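Local coordinates for ESX-1 secretion system protein EccA1 (Mycobacterium tuberculosis, PDB 4F3V) that probably works as a cytosolic ATPase of the ESX-1 type VII secretion system that may power export of virulence factors such as EsxA and EsxB, at residues V137-A142 and K167-A172; T152-Q157 and G174-V179. All coordinates share one frame; numbering follows the deposited sequence.

In the fold
Three helices of the N-terminal, tetratricopeptide-repeat-type domain are tied together here. Following the chain from the N terminus, helix 134-147 supplies the first half of contact 1 and helix 151-158, next along, the first half of contact 2. Helix 167-183 then returns to both: 167-172 closes contact 1 over 24 intervening residues, and 174-179 closes contact 2 over 16. Because the four segments alternate in sequence, the two closures cross. Their centres lie 10 Å apart and they touch directly, as Trp139 CZ3 is 4.0 Å from Ala176 CB and Ala142 O is 3.6 Å from Val154 CG2. One helix thus packs against two consecutive ones.

Contact 1 of 2, residues V137-A142 and K167-A172; sequences VAWMKA and KFLAGA
Trp139 lays one face of its indole against helix 167-183, and Leu169 and Ala172, one turn apart, share that face. Leu169 takes the pyrrole half: its CD1 sits 4.3 Å from the centroid of the five-membered ring of Trp139 and only 10° off the normal, which identifies a CH-pi contact almost straight above the ring. Ala172 takes the benzene half, its CB lying 3.9 Å from the centroid of the six-membered ring of Trp139, 26° off the normal. This second CH-pi contact is displaced toward the outer rim, where Ala172 CB comes within 3.6 Å of Trp139 CH2. The same rim meets backbone as well, since Trp139 CZ3 is 3.3 Å from Ala172 O; the oxygen lies past that edge and out of the ring plane, on the same side as Ala172 CB.

Trp139 CG stands opposite its own N and beside its carbonyl carbon (chi1 172°), and from there the indole extends to helix 167-183. The nearest CA atoms, those of Trp139 and Leu169, are 7.6 Å apart, and side chains make most of the contact. All three touching residues are buried, and together the segments bury 170 Å². The side-chain contacts are apolar, while Trp139 NE1 bonds to Ile87 O, which probably helps to fix the rotation of the ring.

This is helix-helix packing within the largely helical, TPR-type N-terminal domain of EccA1, joining helix 134-147 to the first turns of helix 167-183 near the centre of the chain. Tyr91 also meets the Trp139 ring, with inclined planes. Helices 118-125 and 151-158 pack against other sides of segment 137-142, and Leu169 additionally touches His135 and Leu136 of helix 134-147.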
loop_
_atom_site.group_PDB
_atom_site.type_symbol
_atom_site.label_atom_id
_atom_site.label_comp_id
_atom_site.label_asym_id
_atom_site.label_seq_id
_atom_site.Cartn_x
_atom_site.Cartn_y
_atom_site.Cartn_z
ATOM N N VAL A 137 -6.863 6.831 -6.364
ATOM C CA VAL A 137 -7.956 6.085 -5.734
ATOM C C VAL A 137 -8.162 4.729 -6.403
ATOM O O VAL A 137 -8.370 3.754 -5.704
ATOM C CB VAL A 137 -9.278 6.884 -5.708
ATOM C CG1 VAL A 137 -10.458 6.009 -5.260
ATOM C CG2 VAL A 137 -9.099 8.101 -4.806
ATOM N N ALA A 138 -8.090 4.668 -7.734
ATOM C CA ALA A 138 -8.182 3.382 -8.436
ATOM C C ALA A 138 -7.084 2.452 -7.973
ATOM O O ALA A 138 -7.345 1.282 -7.679
ATOM C CB ALA A 138 -8.145 3.549 -9.947
ATOM N N TRP A 139 -5.862 2.989 -7.872
ATOM C CA TRP A 139 -4.731 2.204 -7.356
ATOM C C TRP A 139 -5.020 1.686 -5.966
ATOM O O TRP A 139 -4.831 0.481 -5.687
ATOM C CB TRP A 139 -3.419 2.999 -7.377
ATOM C CG TRP A 139 -2.344 2.218 -6.673
ATOM C CD1 TRP A 139 -1.818 2.447 -5.417
ATOM C CD2 TRP A 139 -1.759 0.939 -7.114
ATOM N NE1 TRP A 139 -0.913 1.457 -5.080
ATOM C CE2 TRP A 139 -0.831 0.533 -6.068
ATOM C CE3 TRP A 139 -1.874 0.151 -8.257
ATOM C CZ2 TRP A 139 -0.076 -0.624 -6.167
ATOM C CZ3 TRP A 139 -1.095 -1.004 -8.350
ATOM C CH2 TRP A 139 -0.231 -1.385 -7.321
ATOM N N MET A 140 -5.488 2.562 -5.068
ATOM C CA MET A 140 -5.806 2.107 -3.705
ATOM C C MET A 140 -6.932 1.068 -3.660
ATOM O O MET A 140 -6.887 0.129 -2.864
ATOM C CB MET A 140 -6.144 3.263 -2.779
ATOM C CG MET A 140 -5.006 4.244 -2.565
ATOM S SD MET A 140 -3.390 3.508 -2.240
ATOM C CE MET A 140 -3.672 2.410 -0.847
ATOM N N LYS A 141 -7.923 1.199 -4.525
ATOM C CA LYS A 141 -8.950 0.166 -4.617
ATOM C C LYS A 141 -8.371 -1.184 -5.052
ATOM O O LYS A 141 -8.774 -2.217 -4.541
ATOM C CB LYS A 141 -10.098 0.604 -5.512
ATOM C CG LYS A 141 -10.929 1.709 -4.883
ATOM C CD LYS A 141 -12.181 1.998 -5.706
ATOM C CE LYS A 141 -13.068 3.048 -5.058
ATOM N NZ LYS A 141 -14.400 3.148 -5.759
ATOM N N ALA A 142 -7.426 -1.158 -5.986
ATOM C CA ALA A 142 -6.698 -2.338 -6.428
ATOM C C ALA A 142 -5.950 -2.982 -5.250
ATOM O O ALA A 142 -5.932 -4.211 -5.098
ATOM C CB ALA A 142 -5.739 -1.969 -7.560
ATOM N N LYS A 167 3.399 7.455 -14.711
ATOM C CA LYS A 167 3.883 6.247 -15.374
ATOM C C LYS A 167 4.408 5.202 -14.388
ATOM O O LYS A 167 4.414 4.013 -14.709
ATOM C CB LYS A 167 4.939 6.554 -16.442
ATOM C CG LYS A 167 4.377 7.250 -17.677
ATOM C CD LYS A 167 5.089 6.861 -18.971
ATOM C CE LYS A 167 5.064 8.020 -19.964
ATOM N NZ LYS A 167 5.661 7.643 -21.273
ATOM N N PHE A 168 4.852 5.651 -13.215
ATOM C CA PHE A 168 5.222 4.742 -12.153
ATOM C C PHE A 168 3.974 3.976 -11.736
ATOM O O PHE A 168 3.979 2.748 -11.680
ATOM C CB PHE A 168 5.832 5.483 -10.953
ATOM C CG PHE A 168 6.250 4.571 -9.833
ATOM C CD1 PHE A 168 5.328 4.147 -8.881
ATOM C CD2 PHE A 168 7.556 4.093 -9.754
ATOM C CE1 PHE A 168 5.698 3.280 -7.864
ATOM C CE2 PHE A 168 7.935 3.228 -8.736
ATOM C CZ PHE A 168 7.003 2.823 -7.792
ATOM N N LEU A 169 2.915 4.711 -11.426
ATOM C CA LEU A 169 1.691 4.096 -10.926
ATOM C C LEU A 169 0.980 3.279 -12.022
ATOM O O LEU A 169 0.391 2.243 -11.732
ATOM C CB LEU A 169 0.777 5.165 -10.330
ATOM C CG LEU A 169 0.170 4.890 -8.943
ATOM C CD1 LEU A 169 1.154 4.282 -7.934
ATOM C CD2 LEU A 169 -0.339 6.190 -8.349
ATOM N N ALA A 170 1.067 3.728 -13.276
ATOM C CA ALA A 170 0.581 2.931 -14.425
ATOM C C ALA A 170 1.307 1.579 -14.519
ATOM O O ALA A 170 0.695 0.525 -14.759
ATOM C CB ALA A 170 0.721 3.723 -15.726
ATOM N N GLY A 171 2.610 1.622 -14.265
ATOM C CA GLY A 171 3.425 0.415 -14.164
ATOM C C GLY A 171 3.000 -0.493 -13.024
ATOM O O GLY A 171 2.844 -1.707 -13.224
ATOM N N ALA A 172 2.813 0.085 -11.828
ATOM C CA ALA A 172 2.309 -0.693 -10.687
ATOM C C ALA A 172 0.953 -1.351 -11.014
ATOM O O ALA A 172 0.685 -2.503 -10.631
ATOM C CB ALA A 172 2.192 0.176 -9.437
#

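Contact 2 of 2, residues T152-Q157 and G174-V179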
loop_
_atom_site.group_PDB
_atom_site.type_symbol
_atom_site.label_atom_id
_atom_site.label_comp_id
_atom_site.label_asym_id
_atom_site.label_seq_id
_atom_site.Cartn_x
_atom_site.Cartn_y
_atom_site.Cartn_z
ATOM N N THR A 152 -11.151 -10.079 -9.961
ATOM C CA THR A 152 -11.901 -9.437 -11.034
ATOM C C THR A 152 -12.161 -7.937 -10.720
ATOM O O THR A 152 -12.145 -7.117 -11.620
ATOM C CB THR A 152 -13.220 -10.173 -11.303
ATOM O OG1 THR A 152 -13.904 -10.366 -10.055
ATOM C CG2 THR A 152 -12.942 -11.553 -11.916
ATOM N N ASP A 153 -12.325 -7.582 -9.441
ATOM C CA ASP A 153 -12.514 -6.162 -9.060
ATOM C C ASP A 153 -11.177 -5.401 -9.223
ATOM O O ASP A 153 -11.162 -4.235 -9.655
ATOM C CB ASP A 153 -13.038 -6.048 -7.632
ATOM C CG ASP A 153 -14.450 -6.603 -7.473
ATOM O OD1 ASP A 153 -15.292 -6.301 -8.338
ATOM O OD2 ASP A 153 -14.728 -7.313 -6.471
ATOM N N VAL A 154 -10.058 -6.068 -8.925
ATOM C CA VAL A 154 -8.748 -5.497 -9.191
ATOM C C VAL A 154 -8.643 -5.119 -10.664
ATOM O O VAL A 154 -8.340 -3.981 -10.995
ATOM C CB VAL A 154 -7.599 -6.451 -8.801
ATOM C CG1 VAL A 154 -6.274 -5.953 -9.389
ATOM C CG2 VAL A 154 -7.508 -6.587 -7.271
ATOM N N ILE A 155 -8.934 -6.062 -11.542
ATOM C CA ILE A 155 -8.831 -5.816 -12.979
ATOM C C ILE A 155 -9.745 -4.640 -13.398
ATOM O O ILE A 155 -9.312 -3.742 -14.113
ATOM C CB ILE A 155 -9.120 -7.092 -13.793
ATOM C CG1 ILE A 155 -7.974 -8.111 -13.569
ATOM C CG2 ILE A 155 -9.362 -6.755 -15.273
ATOM C CD1 ILE A 155 -8.213 -9.511 -14.095
ATOM N N ASP A 156 -10.980 -4.614 -12.904
ATOM C CA ASP A 156 -11.861 -3.475 -13.189
ATOM C C ASP A 156 -11.221 -2.115 -12.861
ATOM O O ASP A 156 -11.398 -1.146 -13.609
ATOM C CB ASP A 156 -13.190 -3.561 -12.406
ATOM C CG ASP A 156 -14.355 -3.915 -13.285
ATOM O OD1 ASP A 156 -14.283 -4.952 -13.998
ATOM O OD2 ASP A 156 -15.347 -3.152 -13.253
ATOM N N GLN A 157 -10.528 -2.043 -11.727
ATOM C CA GLN A 157 -9.868 -0.801 -11.311
ATOM C C GLN A 157 -8.634 -0.400 -12.136
ATOM O O GLN A 157 -8.373 0.779 -12.332
ATOM C CB GLN A 157 -9.472 -0.896 -9.839
ATOM C CG GLN A 157 -10.670 -0.945 -8.909
ATOM C CD GLN A 157 -11.498 0.342 -8.981
ATOM O OE1 GLN A 157 -10.948 1.415 -9.035
ATOM N NE2 GLN A 157 -12.801 0.229 -8.970
ATOM N N GLY A 174 -0.112 -2.304 -13.914
ATOM C CA GLY A 174 0.210 -3.447 -14.759
ATOM C C GLY A 174 0.624 -4.666 -13.944
ATOM O O GLY A 174 0.212 -5.780 -14.248
ATOM N N VAL A 175 1.405 -4.448 -12.888
ATOM C CA VAL A 175 1.699 -5.521 -11.943
ATOM C C VAL A 175 0.418 -6.074 -11.304
ATOM O O VAL A 175 0.210 -7.299 -11.256
ATOM C CB VAL A 175 2.682 -5.070 -10.851
ATOM C CG1 VAL A 175 2.942 -6.239 -9.884
ATOM C CG2 VAL A 175 3.995 -4.590 -11.480
ATOM N N ALA A 176 -0.464 -5.185 -10.831
ATOM C CA ALA A 176 -1.743 -5.644 -10.235
ATOM C C ALA A 176 -2.589 -6.431 -11.222
ATOM O O ALA A 176 -3.194 -7.457 -10.863
ATOM C CB ALA A 176 -2.540 -4.479 -9.640
ATOM N N HIS A 177 -2.601 -5.981 -12.475
ATOM C CA HIS A 177 -3.370 -6.629 -13.522
ATOM C C HIS A 177 -2.793 -8.037 -13.756
ATOM O O HIS A 177 -3.535 -9.033 -13.848
ATOM C CB HIS A 177 -3.334 -5.775 -14.799
ATOM C CG HIS A 177 -4.461 -6.079 -15.777
ATOM N ND1 HIS A 177 -4.961 -5.159 -16.634
ATOM C CD2 HIS A 177 -5.171 -7.251 -16.013
ATOM C CE1 HIS A 177 -5.935 -5.723 -17.363
ATOM N NE2 HIS A 177 -6.058 -7.001 -16.978
ATOM N N GLY A 178 -1.459 -8.137 -13.801
ATOM C CA GLY A 178 -0.767 -9.441 -13.990
ATOM C C GLY A 178 -0.938 -10.412 -12.849
ATOM O O GLY A 178 -1.170 -11.599 -13.076
ATOM N N VAL A 179 -0.847 -9.902 -11.611
ATOM C CA VAL A 179 -1.103 -10.701 -10.426
ATOM C C VAL A 179 -2.537 -11.244 -10.405
ATOM O O VAL A 179 -2.756 -12.434 -10.124
ATOM C CB VAL A 179 -0.753 -9.917 -9.157
ATOM C CG1 VAL A 179 -1.279 -10.617 -7.913
ATOM C CG2 VAL A 179 0.783 -9.715 -9.095
#
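Val154 and then Ile155 carry the contact from helix 151-158, meeting Ala176 and His177 in the same order. At Val154 the branch that touches is CG1, swung opposite the backbone N (chi1 167°), and it lies 3.7 Å from Ala176 O and 4.0 Å from Ala176 CB. The methyl rests on both the carbonyl and the small side chain of Ala176. Just after it, the backbones make their nearest approach, with Ile155 CA 5.5 Å from His177 CA.

Ile155 meets the imidazole with two atoms. Its CG2 is 3.7 Å from His177 NE2, while Ile155 CG1 is 3.8 Å from His177 CD2, so both branches touch the imidazole. The two side chains cross at about a right angle, and the methyl CG2 approaches the ring obliquely. These are van der Waals contacts; the segments bury 171 Å² against each other. With chi1 at -160°, His177 brings its ring nearer to helix 151-158 than the direction of its CB alone would suggest. A sulfate ion, probably from the crystallisation liquor, lies about 5 Å from the His177 side chain.

Val154 and Ala176 are buried, whereas Ile155 and His177 are partly exposed, which places this helix-helix packing at the margin of the interior of the TPR-type N-terminal domain. Ala180, one turn beyond Ala176, lies against Val154 and Ile155. Val154 also touches Tyr145 of helix 134-147, and helix 187-198 reaches His177 through Glu189 and Arg193.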